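Local atomic coordinates of uncharacterized protein (Pseudomonas aeruginosa, PDB entry 5BR9), a protein that probably takes part in making the threonylcarbamoyladenosine modification of tRNA, as a TsaB-type member of the KAE1/TsaD family. Residues Thr19-Val24 with Ser191-Ala196; Arg119-Ile124 with Trp133-Leu138; Asp129-Gly134 with Glu155-Pro160. One frame throughout, in Å; residues are numbered along the deposited sequence.

Contact 1. Residues Thr19-Val24 with Ser191-Ala196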
loop_
_atom_site.group_PDB
_atom_site.type_symbol
_atom_site.label_atom_id
_atom_site.label_comp_id
_atom_site.label_asym_id
_atom_site.label_seq_id
_atom_site.Cartn_x
_atom_site.Cartn_y
_atom_site.Cartn_z
ATOM N N THR A 19 -0.534 -12.467 5.662
ATOM C CA THR A 19 0.431 -13.355 6.302
ATOM C C THR A 19 1.605 -13.586 5.385
ATOM O O THR A 19 1.699 -12.945 4.345
ATOM C CB THR A 19 -0.206 -14.729 6.684
ATOM O OG1 THR A 19 -0.577 -15.446 5.496
ATOM C CG2 THR A 19 -1.427 -14.535 7.562
ATOM N N GLU A 20 2.476 -14.520 5.765
ATOM C CA GLU A 20 3.577 -14.960 4.910
ATOM C C GLU A 20 3.024 -15.676 3.664
ATOM O O GLU A 20 3.739 -15.888 2.681
ATOM C CB GLU A 20 4.527 -15.880 5.686
ATOM C CG GLU A 20 3.922 -17.236 6.044
ATOM C CD GLU A 20 4.878 -18.134 6.824
ATOM O OE1 GLU A 20 4.390 -19.082 7.481
ATOM O OE2 GLU A 20 6.108 -17.894 6.784
ATOM N N ALA A 21 1.746 -16.044 3.724
ATOM C CA ALA A 21 1.038 -16.626 2.591
ATOM C C ALA A 21 0.482 -15.525 1.691
ATOM O O ALA A 21 -0.004 -14.491 2.169
ATOM C CB ALA A 21 -0.095 -17.541 3.062
ATOM N N CYS A 22 0.587 -15.746 0.387
ATOM C CA CYS A 22 0.000 -14.864 -0.596
ATOM C C CYS A 22 -0.993 -15.675 -1.429
ATOM O O CYS A 22 -0.649 -16.727 -1.973
ATOM C CB CYS A 22 1.080 -14.234 -1.476
ATOM S SG CYS A 22 0.439 -12.980 -2.601
ATOM N N SER A 23 -2.238 -15.236 -1.512
ATOM C CA SER A 23 -3.189 -16.048 -2.251
ATOM C C SER A 23 -4.227 -15.205 -2.974
ATOM O O SER A 23 -4.520 -14.062 -2.580
ATOM C CB SER A 23 -3.864 -17.061 -1.321
ATOM O OG SER A 23 -4.661 -16.423 -0.355
ATOM N N VAL A 24 -4.733 -15.766 -4.071
ATOM C CA VAL A 24 -5.688 -15.084 -4.923
ATOM C C VAL A 24 -6.772 -16.080 -5.312
ATOM O O VAL A 24 -6.527 -17.275 -5.433
ATOM C CB VAL A 24 -4.993 -14.477 -6.169
ATOM C CG1 VAL A 24 -3.907 -13.464 -5.751
ATOM C CG2 VAL A 24 -4.382 -15.578 -7.035
ATOM N N SER A 191 -1.435 -23.279 13.375
ATOM C CA SER A 191 -0.665 -22.877 12.200
ATOM C C SER A 191 -1.554 -22.501 11.000
ATOM O O SER A 191 -1.055 -22.127 9.936
ATOM C CB SER A 191 0.321 -23.973 11.811
ATOM O OG SER A 191 -0.355 -24.995 11.113
ATOM N N LEU A 192 -2.866 -22.586 11.171
ATOM C CA LEU A 192 -3.789 -22.227 10.083
ATOM C C LEU A 192 -3.761 -20.740 9.731
ATOM O O LEU A 192 -3.823 -19.867 10.610
ATOM C CB LEU A 192 -5.225 -22.624 10.436
ATOM C CG LEU A 192 -6.146 -22.706 9.218
ATOM C CD1 LEU A 192 -5.806 -23.944 8.345
ATOM C CD2 LEU A 192 -7.608 -22.685 9.654
ATOM N N LEU A 193 -3.703 -20.473 8.430
ATOM C CA LEU A 193 -3.583 -19.133 7.882
ATOM C C LEU A 193 -4.797 -18.819 6.984
ATOM O O LEU A 193 -5.519 -19.726 6.595
ATOM C CB LEU A 193 -2.268 -19.011 7.088
ATOM C CG LEU A 193 -0.958 -19.223 7.865
ATOM C CD1 LEU A 193 0.259 -19.043 6.958
ATOM C CD2 LEU A 193 -0.874 -18.259 9.067
ATOM N N PRO A 194 -5.053 -17.526 6.705
ATOM C CA PRO A 194 -6.102 -17.124 5.765
ATOM C C PRO A 194 -5.859 -17.669 4.362
ATOM O O PRO A 194 -4.723 -17.843 3.978
ATOM C CB PRO A 194 -6.011 -15.597 5.771
ATOM C CG PRO A 194 -5.442 -15.267 7.083
ATOM C CD PRO A 194 -4.457 -16.356 7.379
ATOM N N HIS A 195 -6.921 -17.934 3.619
ATOM C CA HIS A 195 -6.823 -18.476 2.270
ATOM C C HIS A 195 -7.835 -17.719 1.386
ATOM O O HIS A 195 -9.007 -17.571 1.753
ATOM C CB HIS A 195 -7.099 -19.974 2.311
ATOM C CG HIS A 195 -6.691 -20.720 1.087
ATOM N ND1 HIS A 195 -7.182 -20.426 -0.167
ATOM C CD2 HIS A 195 -5.892 -21.802 0.933
ATOM C CE1 HIS A 195 -6.663 -21.263 -1.048
ATOM N NE2 HIS A 195 -5.885 -22.114 -0.404
ATOM N N ALA A 196 -7.385 -17.208 0.247
ATOM C CA ALA A 196 -8.250 -16.419 -0.631
ATOM C C ALA A 196 -9.508 -17.181 -1.061
ATOM O O ALA A 196 -10.550 -16.573 -1.332
ATOM C CB ALA A 196 -7.478 -15.960 -1.846
HETATM O O HOH W 1 -3.134 -16.115 1.950
#
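The N-terminus of helix 196-208 rests against strand 21-28, where the backbone N of Ala196 donates to Ser23 OG at 2.9 Å, with an N-H...O angle of 143°. The methyl of Ala196 also lies close to the same hydroxyl, Ala196 CB being 3.2 Å from Ser23 OG, and packs 3.5 Å from the backbone N of Val24. A water adds a second polar link: it is hydrogen-bonded to Ser23 OG at 2.8 Å and donates to the carbonyl O of Pro194, so a buried hydroxyl is held by both a helix N-H and a solvent molecule. His195 is the N-cap of the helix; its ND1 caps the backbone N of Glu197, and its ring stacks on Tyr36 of the neighbouring strand 31-38. Chain topology and family point to the two-lobed actin-like (ASKHA) fold, and here the segment leaving strand 187-189 of the second five-stranded sheet meets strand 21-28, next to the outermost strand 31-38 of the first, before entering the helix. Toward the start of strand 21-28 the contact becomes apolar. Thr19 CG2 and the Pro194 ring meet tip to tip, with CG2 3.5 Å from Pro194 CD. Leu193 CD1 lies 4.0 Å from Thr19 OG1 and slightly farther from Ala21 CB and the poorly ordered Glu20. Thr19 OG1 accepts from the backbone N of Ala21 at 3.0 Å, an ST turn that fixes the hydroxyl beside the beginning of the strand, while Arg110 of helix 103-115 binds the carbonyl O of Leu193.

Contact 2. Residues Arg119-Ile124 with Trp133-Leu138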
loop_
_atom_site.group_PDB
_atom_site.type_symbol
_atom_site.label_atom_id
_atom_site.label_comp_id
_atom_site.label_asym_id
_atom_site.label_seq_id
_atom_site.Cartn_x
_atom_site.Cartn_y
_atom_site.Cartn_z
ATOM N N ARG A 119 -18.514 -23.873 14.793
ATOM C CA ARG A 119 -18.182 -22.834 15.753
ATOM C C ARG A 119 -16.668 -22.743 15.868
ATOM O O ARG A 119 -15.997 -23.715 16.222
ATOM C CB ARG A 119 -18.837 -23.117 17.108
ATOM C CG ARG A 119 -20.352 -23.271 16.972
ATOM C CD ARG A 119 -21.128 -22.934 18.225
ATOM N NE ARG A 119 -21.212 -24.054 19.146
ATOM C CZ ARG A 119 -22.111 -24.153 20.122
ATOM N NH1 ARG A 119 -22.111 -25.217 20.919
ATOM N NH2 ARG A 119 -23.021 -23.201 20.290
ATOM N N VAL A 120 -16.132 -21.569 15.552
ATOM C CA VAL A 120 -14.683 -21.378 15.532
ATOM C C VAL A 120 -14.293 -20.134 16.306
ATOM O O VAL A 120 -14.842 -19.052 16.103
ATOM C CB VAL A 120 -14.133 -21.288 14.096
ATOM C CG1 VAL A 120 -12.646 -20.931 14.137
ATOM C CG2 VAL A 120 -14.333 -22.607 13.351
ATOM N N ALA A 121 -13.368 -20.306 17.234
ATOM C CA ALA A 121 -12.729 -19.168 17.869
ATOM C C ALA A 121 -11.434 -18.888 17.089
ATOM O O ALA A 121 -10.499 -19.674 17.123
ATOM C CB ALA A 121 -12.457 -19.449 19.362
ATOM N N ALA A 122 -11.417 -17.797 16.337
ATOM C CA ALA A 122 -10.246 -17.422 15.563
ATOM C C ALA A 122 -9.337 -16.521 16.393
ATOM O O ALA A 122 -9.797 -15.585 17.036
ATOM C CB ALA A 122 -10.662 -16.744 14.278
ATOM N N ALA A 123 -8.049 -16.830 16.397
ATOM C CA ALA A 123 -7.075 -16.031 17.121
ATOM C C ALA A 123 -5.828 -15.868 16.282
ATOM O O ALA A 123 -5.243 -16.855 15.843
ATOM C CB ALA A 123 -6.721 -16.674 18.487
ATOM N N ILE A 124 -5.437 -14.615 16.069
ATOM C CA ILE A 124 -4.253 -14.261 15.298
ATOM C C ILE A 124 -3.297 -13.507 16.202
ATOM O O ILE A 124 -3.692 -12.561 16.885
ATOM C CB ILE A 124 -4.627 -13.420 14.049
ATOM C CG1 ILE A 124 -5.449 -14.262 13.065
ATOM C CG2 ILE A 124 -3.373 -12.854 13.397
ATOM C CD1 ILE A 124 -6.014 -13.465 11.890
ATOM N N TRP A 133 -8.756 -11.537 18.332
ATOM C CA TRP A 133 -9.714 -12.549 18.766
ATOM C C TRP A 133 -11.111 -12.308 18.203
ATOM O O TRP A 133 -11.623 -11.205 18.297
ATOM C CB TRP A 133 -9.757 -12.567 20.292
ATOM C CG TRP A 133 -10.758 -13.496 20.906
ATOM C CD1 TRP A 133 -12.021 -13.176 21.350
ATOM C CD2 TRP A 133 -10.578 -14.882 21.182
ATOM N NE1 TRP A 133 -12.624 -14.281 21.898
ATOM C CE2 TRP A 133 -11.769 -15.345 21.796
ATOM C CE3 TRP A 133 -9.522 -15.784 20.976
ATOM C CZ2 TRP A 133 -11.935 -16.670 22.198
ATOM C CZ3 TRP A 133 -9.690 -17.102 21.370
ATOM C CH2 TRP A 133 -10.886 -17.529 21.982
ATOM N N GLY A 134 -11.720 -13.348 17.628
ATOM C CA GLY A 134 -13.069 -13.266 17.083
ATOM C C GLY A 134 -13.696 -14.644 16.970
ATOM O O GLY A 134 -13.081 -15.587 16.461
ATOM N N CYS A 135 -14.911 -14.778 17.488
ATOM C CA CYS A 135 -15.605 -16.045 17.472
ATOM C C CYS A 135 -16.692 -16.027 16.413
ATOM O O CYS A 135 -17.412 -15.035 16.259
ATOM C CB CYS A 135 -16.190 -16.369 18.846
ATOM S SG CYS A 135 -14.952 -16.653 20.126
ATOM N N TYR A 136 -16.804 -17.141 15.696
ATOM C CA TYR A 136 -17.646 -17.221 14.518
ATOM C C TYR A 136 -18.511 -18.468 14.570
ATOM O O TYR A 136 -18.098 -19.486 15.126
ATOM C CB TYR A 136 -16.772 -17.210 13.242
ATOM C CG TYR A 136 -16.205 -15.841 12.940
ATOM C CD1 TYR A 136 -16.797 -15.031 11.979
ATOM C CD2 TYR A 136 -15.093 -15.340 13.637
ATOM C CE1 TYR A 136 -16.309 -13.761 11.698
ATOM C CE2 TYR A 136 -14.581 -14.048 13.360
ATOM C CZ TYR A 136 -15.203 -13.273 12.381
ATOM O OH TYR A 136 -14.765 -12.001 12.093
ATOM N N GLN A 137 -19.709 -18.375 13.994
ATOM C CA GLN A 137 -20.640 -19.505 13.920
ATOM C C GLN A 137 -21.326 -19.526 12.556
ATOM O O GLN A 137 -21.683 -18.482 12.002
ATOM C CB GLN A 137 -21.681 -19.431 15.036
ATOM C CG GLN A 137 -22.778 -20.508 14.945
ATOM C CD GLN A 137 -23.615 -20.636 16.222
ATOM O OE1 GLN A 137 -23.298 -20.029 17.256
ATOM N NE2 GLN A 137 -24.691 -21.427 16.153
ATOM N N LEU A 138 -21.494 -20.726 12.025
ATOM C CA LEU A 138 -22.129 -20.929 10.739
ATOM C C LEU A 138 -23.585 -20.460 10.708
ATOM O O LEU A 138 -24.390 -20.790 11.577
ATOM C CB LEU A 138 -22.068 -22.409 10.356
ATOM C CG LEU A 138 -22.389 -22.739 8.898
ATOM C CD1 LEU A 138 -21.264 -22.284 7.964
ATOM C CD2 LEU A 138 -22.630 -24.226 8.757
#
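Val120 and Tyr136 exchange both backbone hydrogen bonds: Val120 N donates to Tyr136 O at 2.9 Å, and Tyr136 N to Val120 O at 2.8 Å. Two residues along, Ala122 N reaches Gly134 O at 2.8 Å and Gly134 N returns to Ala122 O at 3.0 Å. The carbonyls of Val120 and Ala122 each take a further CA-H...O contact, from Cys135 CA and Trp133 CA respectively. These pairs form the antiparallel hairpin of strands 119-125 and 131-139, part of the second five-stranded sheet of the actin-like fold. The other edge of strand 119-125 is satisfied by strand 168-171, through Phe169 and Ala171, and Ala121 O also accepts from Trp175 NE1. On the face bearing Ala121, Ala123, Trp133 and Cys135, Ala121 CB lies obliquely to the indole, 3.6 Å from Trp133 CH2, and 3.8 Å from Cys135 SG, whereas Ala123 CB is at the ring edge, 3.9 Å from Trp133 CE3. Arg119 and Gln137 run side by side, their guanidinium and amide planes 81° apart; Arg119 NE forms a salt bridge with Asp167. Across the sheet, Tyr136 OH is hydrogen-bonded to Glu149 and its ring packs on helix 103-115.

Contact 3. Residues Asp129-Gly134 with Glu155-Pro160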
loop_
_atom_site.group_PDB
_atom_site.type_symbol
_atom_site.label_atom_id
_atom_site.label_comp_id
_atom_site.label_asym_id
_atom_site.label_seq_id
_atom_site.Cartn_x
_atom_site.Cartn_y
_atom_site.Cartn_z
ATOM N N ASP A 129 2.389 -9.134 23.254
ATOM C CA ASP A 129 1.776 -10.025 24.235
ATOM C C ASP A 129 0.257 -9.970 24.188
ATOM O O ASP A 129 -0.408 -10.158 25.205
ATOM C CB ASP A 129 2.263 -9.703 25.657
ATOM C CG ASP A 129 2.147 -10.898 26.585
ATOM O OD1 ASP A 129 2.204 -12.031 26.058
ATOM O OD2 ASP A 129 1.995 -10.722 27.826
ATOM N N GLU A 130 -0.285 -9.735 22.999
ATOM C CA GLU A 130 -1.726 -9.776 22.806
ATOM C C GLU A 130 -2.083 -10.584 21.565
ATOM O O GLU A 130 -1.231 -10.850 20.716
ATOM C CB GLU A 130 -2.311 -8.372 22.676
ATOM C CG GLU A 130 -2.159 -7.519 23.932
ATOM C CD GLU A 130 -2.860 -6.189 23.794
ATOM O OE1 GLU A 130 -2.656 -5.500 22.767
ATOM O OE2 GLU A 130 -3.616 -5.836 24.717
ATOM N N VAL A 131 -3.354 -10.961 21.466
ATOM C CA VAL A 131 -3.871 -11.630 20.288
ATOM C C VAL A 131 -5.118 -10.939 19.788
ATOM O O VAL A 131 -5.927 -10.439 20.574
ATOM C CB VAL A 131 -4.168 -13.138 20.560
ATOM C CG1 VAL A 131 -2.904 -13.901 20.912
ATOM C CG2 VAL A 131 -5.189 -13.279 21.693
ATOM N N TYR A 132 -5.294 -10.973 18.472
ATOM C CA TYR A 132 -6.552 -10.633 17.866
ATOM C C TYR A 132 -7.487 -11.820 18.022
ATOM O O TYR A 132 -7.060 -12.966 17.877
ATOM C CB TYR A 132 -6.353 -10.286 16.403
ATOM C CG TYR A 132 -5.485 -9.072 16.152
ATOM C CD1 TYR A 132 -5.940 -7.789 16.452
ATOM C CD2 TYR A 132 -4.202 -9.207 15.641
ATOM C CE1 TYR A 132 -5.149 -6.669 16.212
ATOM C CE2 TYR A 132 -3.405 -8.093 15.405
ATOM C CZ TYR A 132 -3.878 -6.826 15.699
ATOM O OH TYR A 132 -3.078 -5.722 15.458
ATOM N N TRP A 133 -8.756 -11.537 18.332
ATOM C CA TRP A 133 -9.714 -12.549 18.766
ATOM C C TRP A 133 -11.111 -12.308 18.203
ATOM O O TRP A 133 -11.623 -11.205 18.297
ATOM C CB TRP A 133 -9.757 -12.567 20.292
ATOM C CG TRP A 133 -10.758 -13.496 20.906
ATOM C CD1 TRP A 133 -12.021 -13.176 21.350
ATOM C CD2 TRP A 133 -10.578 -14.882 21.182
ATOM N NE1 TRP A 133 -12.624 -14.281 21.898
ATOM C CE2 TRP A 133 -11.769 -15.345 21.796
ATOM C CE3 TRP A 133 -9.522 -15.784 20.976
ATOM C CZ2 TRP A 133 -11.935 -16.670 22.198
ATOM C CZ3 TRP A 133 -9.690 -17.102 21.370
ATOM C CH2 TRP A 133 -10.886 -17.529 21.982
ATOM N N GLY A 134 -11.720 -13.348 17.628
ATOM C CA GLY A 134 -13.069 -13.266 17.083
ATOM C C GLY A 134 -13.696 -14.644 16.970
ATOM O O GLY A 134 -13.081 -15.587 16.461
ATOM N N GLU A 155 -5.234 -14.050 28.450
ATOM C CA GLU A 155 -5.945 -14.286 29.712
ATOM C C GLU A 155 -7.394 -13.808 29.714
ATOM O O GLU A 155 -8.165 -14.154 30.607
ATOM C CB GLU A 155 -5.213 -13.593 30.882
ATOM C CG GLU A 155 -3.939 -14.284 31.328
ATOM C CD GLU A 155 -2.731 -13.952 30.449
ATOM O OE1 GLU A 155 -2.878 -13.158 29.486
ATOM O OE2 GLU A 155 -1.635 -14.490 30.730
ATOM N N ARG A 156 -7.759 -12.972 28.752
ATOM C CA ARG A 156 -9.064 -12.351 28.811
ATOM C C ARG A 156 -9.991 -12.806 27.696
ATOM O O ARG A 156 -11.158 -12.427 27.716
ATOM C CB ARG A 156 -8.923 -10.832 28.796
ATOM C CG ARG A 156 -8.335 -10.257 30.086
ATOM C CD ARG A 156 -8.221 -8.744 30.009
ATOM N NE ARG A 156 -9.528 -8.106 29.864
ATOM C CZ ARG A 156 -9.747 -7.004 29.151
ATOM N NH1 ARG A 156 -8.742 -6.418 28.506
ATOM N NH2 ARG A 156 -10.973 -6.494 29.073
ATOM N N VAL A 157 -9.503 -13.618 26.747
ATOM C CA VAL A 157 -10.357 -14.013 25.623
ATOM C C VAL A 157 -11.489 -14.902 26.129
ATOM O O VAL A 157 -11.317 -15.669 27.088
ATOM C CB VAL A 157 -9.591 -14.732 24.471
ATOM C CG1 VAL A 157 -8.487 -13.854 23.899
ATOM C CG2 VAL A 157 -9.082 -16.094 24.893
ATOM N N ALA A 158 -12.645 -14.790 25.471
ATOM C CA ALA A 158 -13.832 -15.548 25.869
ATOM C C ALA A 158 -14.682 -15.935 24.659
ATOM O O ALA A 158 -14.677 -15.243 23.637
ATOM C CB ALA A 158 -14.660 -14.731 26.875
ATOM N N VAL A 159 -15.413 -17.039 24.784
ATOM C CA VAL A 159 -16.297 -17.509 23.715
ATOM C C VAL A 159 -17.754 -17.192 24.102
ATOM O O VAL A 159 -18.078 -17.150 25.295
ATOM C CB VAL A 159 -16.098 -19.013 23.450
ATOM C CG1 VAL A 159 -14.692 -19.285 22.930
ATOM C CG2 VAL A 159 -16.402 -19.835 24.702
ATOM N N PRO A 160 -18.628 -16.968 23.095
ATOM C CA PRO A 160 -20.037 -16.596 23.311
ATOM C C PRO A 160 -20.952 -17.800 23.557
ATOM O O PRO A 160 -22.154 -17.617 23.792
ATOM C CB PRO A 160 -20.424 -15.906 21.994
ATOM C CG PRO A 160 -19.578 -16.567 20.981
ATOM C CD PRO A 160 -18.296 -17.018 21.653
#
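Trp133 NE1 donates to the carbonyl O of Ala158 at 2.9 Å, with an N-H...O angle of 144°. The acceptor lies near the indole plane at the ring edge, but the N-H arrives from above the plane of the carbonyl, 36° out of it. In Trp133, CG is anti to the backbone N (chi1 176°), and CB points toward the segment 155-160. One face of its six-membered ring is covered by Val157: CB sits 3.4 Å from the ring centroid, almost directly above it, a CH-pi contact. The two methyls of Val157 spread over different parts of the same face, CG1 lying 3.6 Å from Trp133 CD2 and CG2 3.7 Å from Trp133 CH2. The loop after strand 142-152 thereby folds back over the face of the second sheet that carries Trp133. Val157 CG1 continues the apolar layer to Val131 CG2, 4.0 Å away, the two valines crossing at about a right angle. Val159 CG1 approaches the ring edge, 3.9 Å from Trp133 CZ2. The loop has other anchors too: Val157 O accepts from Gln183 NE2, and Arg180 makes salt bridges to both Asp129 and Glu155, tying Asp129 to the 3-10 segment that holds Glu155; the two acidic groups would otherwise probably repel each other, as Asp129 OD2 and Glu155 OE1 are 5.7 Å apart.

In the fold
Contact 1 lies nearest the chain centre, and it alone brings together parts of both halves of the fold, with 166 residues between its segments; contacts 2 and 3 are nested within that loop and belong to the second sheet. These two share Trp133 and Gly134 on strand 131-139, their centres about 10 Å apart, and contact 3 covers the face whose strands contact 2 pairs. Contact 3 is farthest from the chain centre; its touching side chains are largely buried, though Arg156 and Pro160 are exposed. Chemistry follows place: regular backbone bonds within the sheet, a single indole bond with a valine-covered ring at its face, and a serine-and-water link at the helix start.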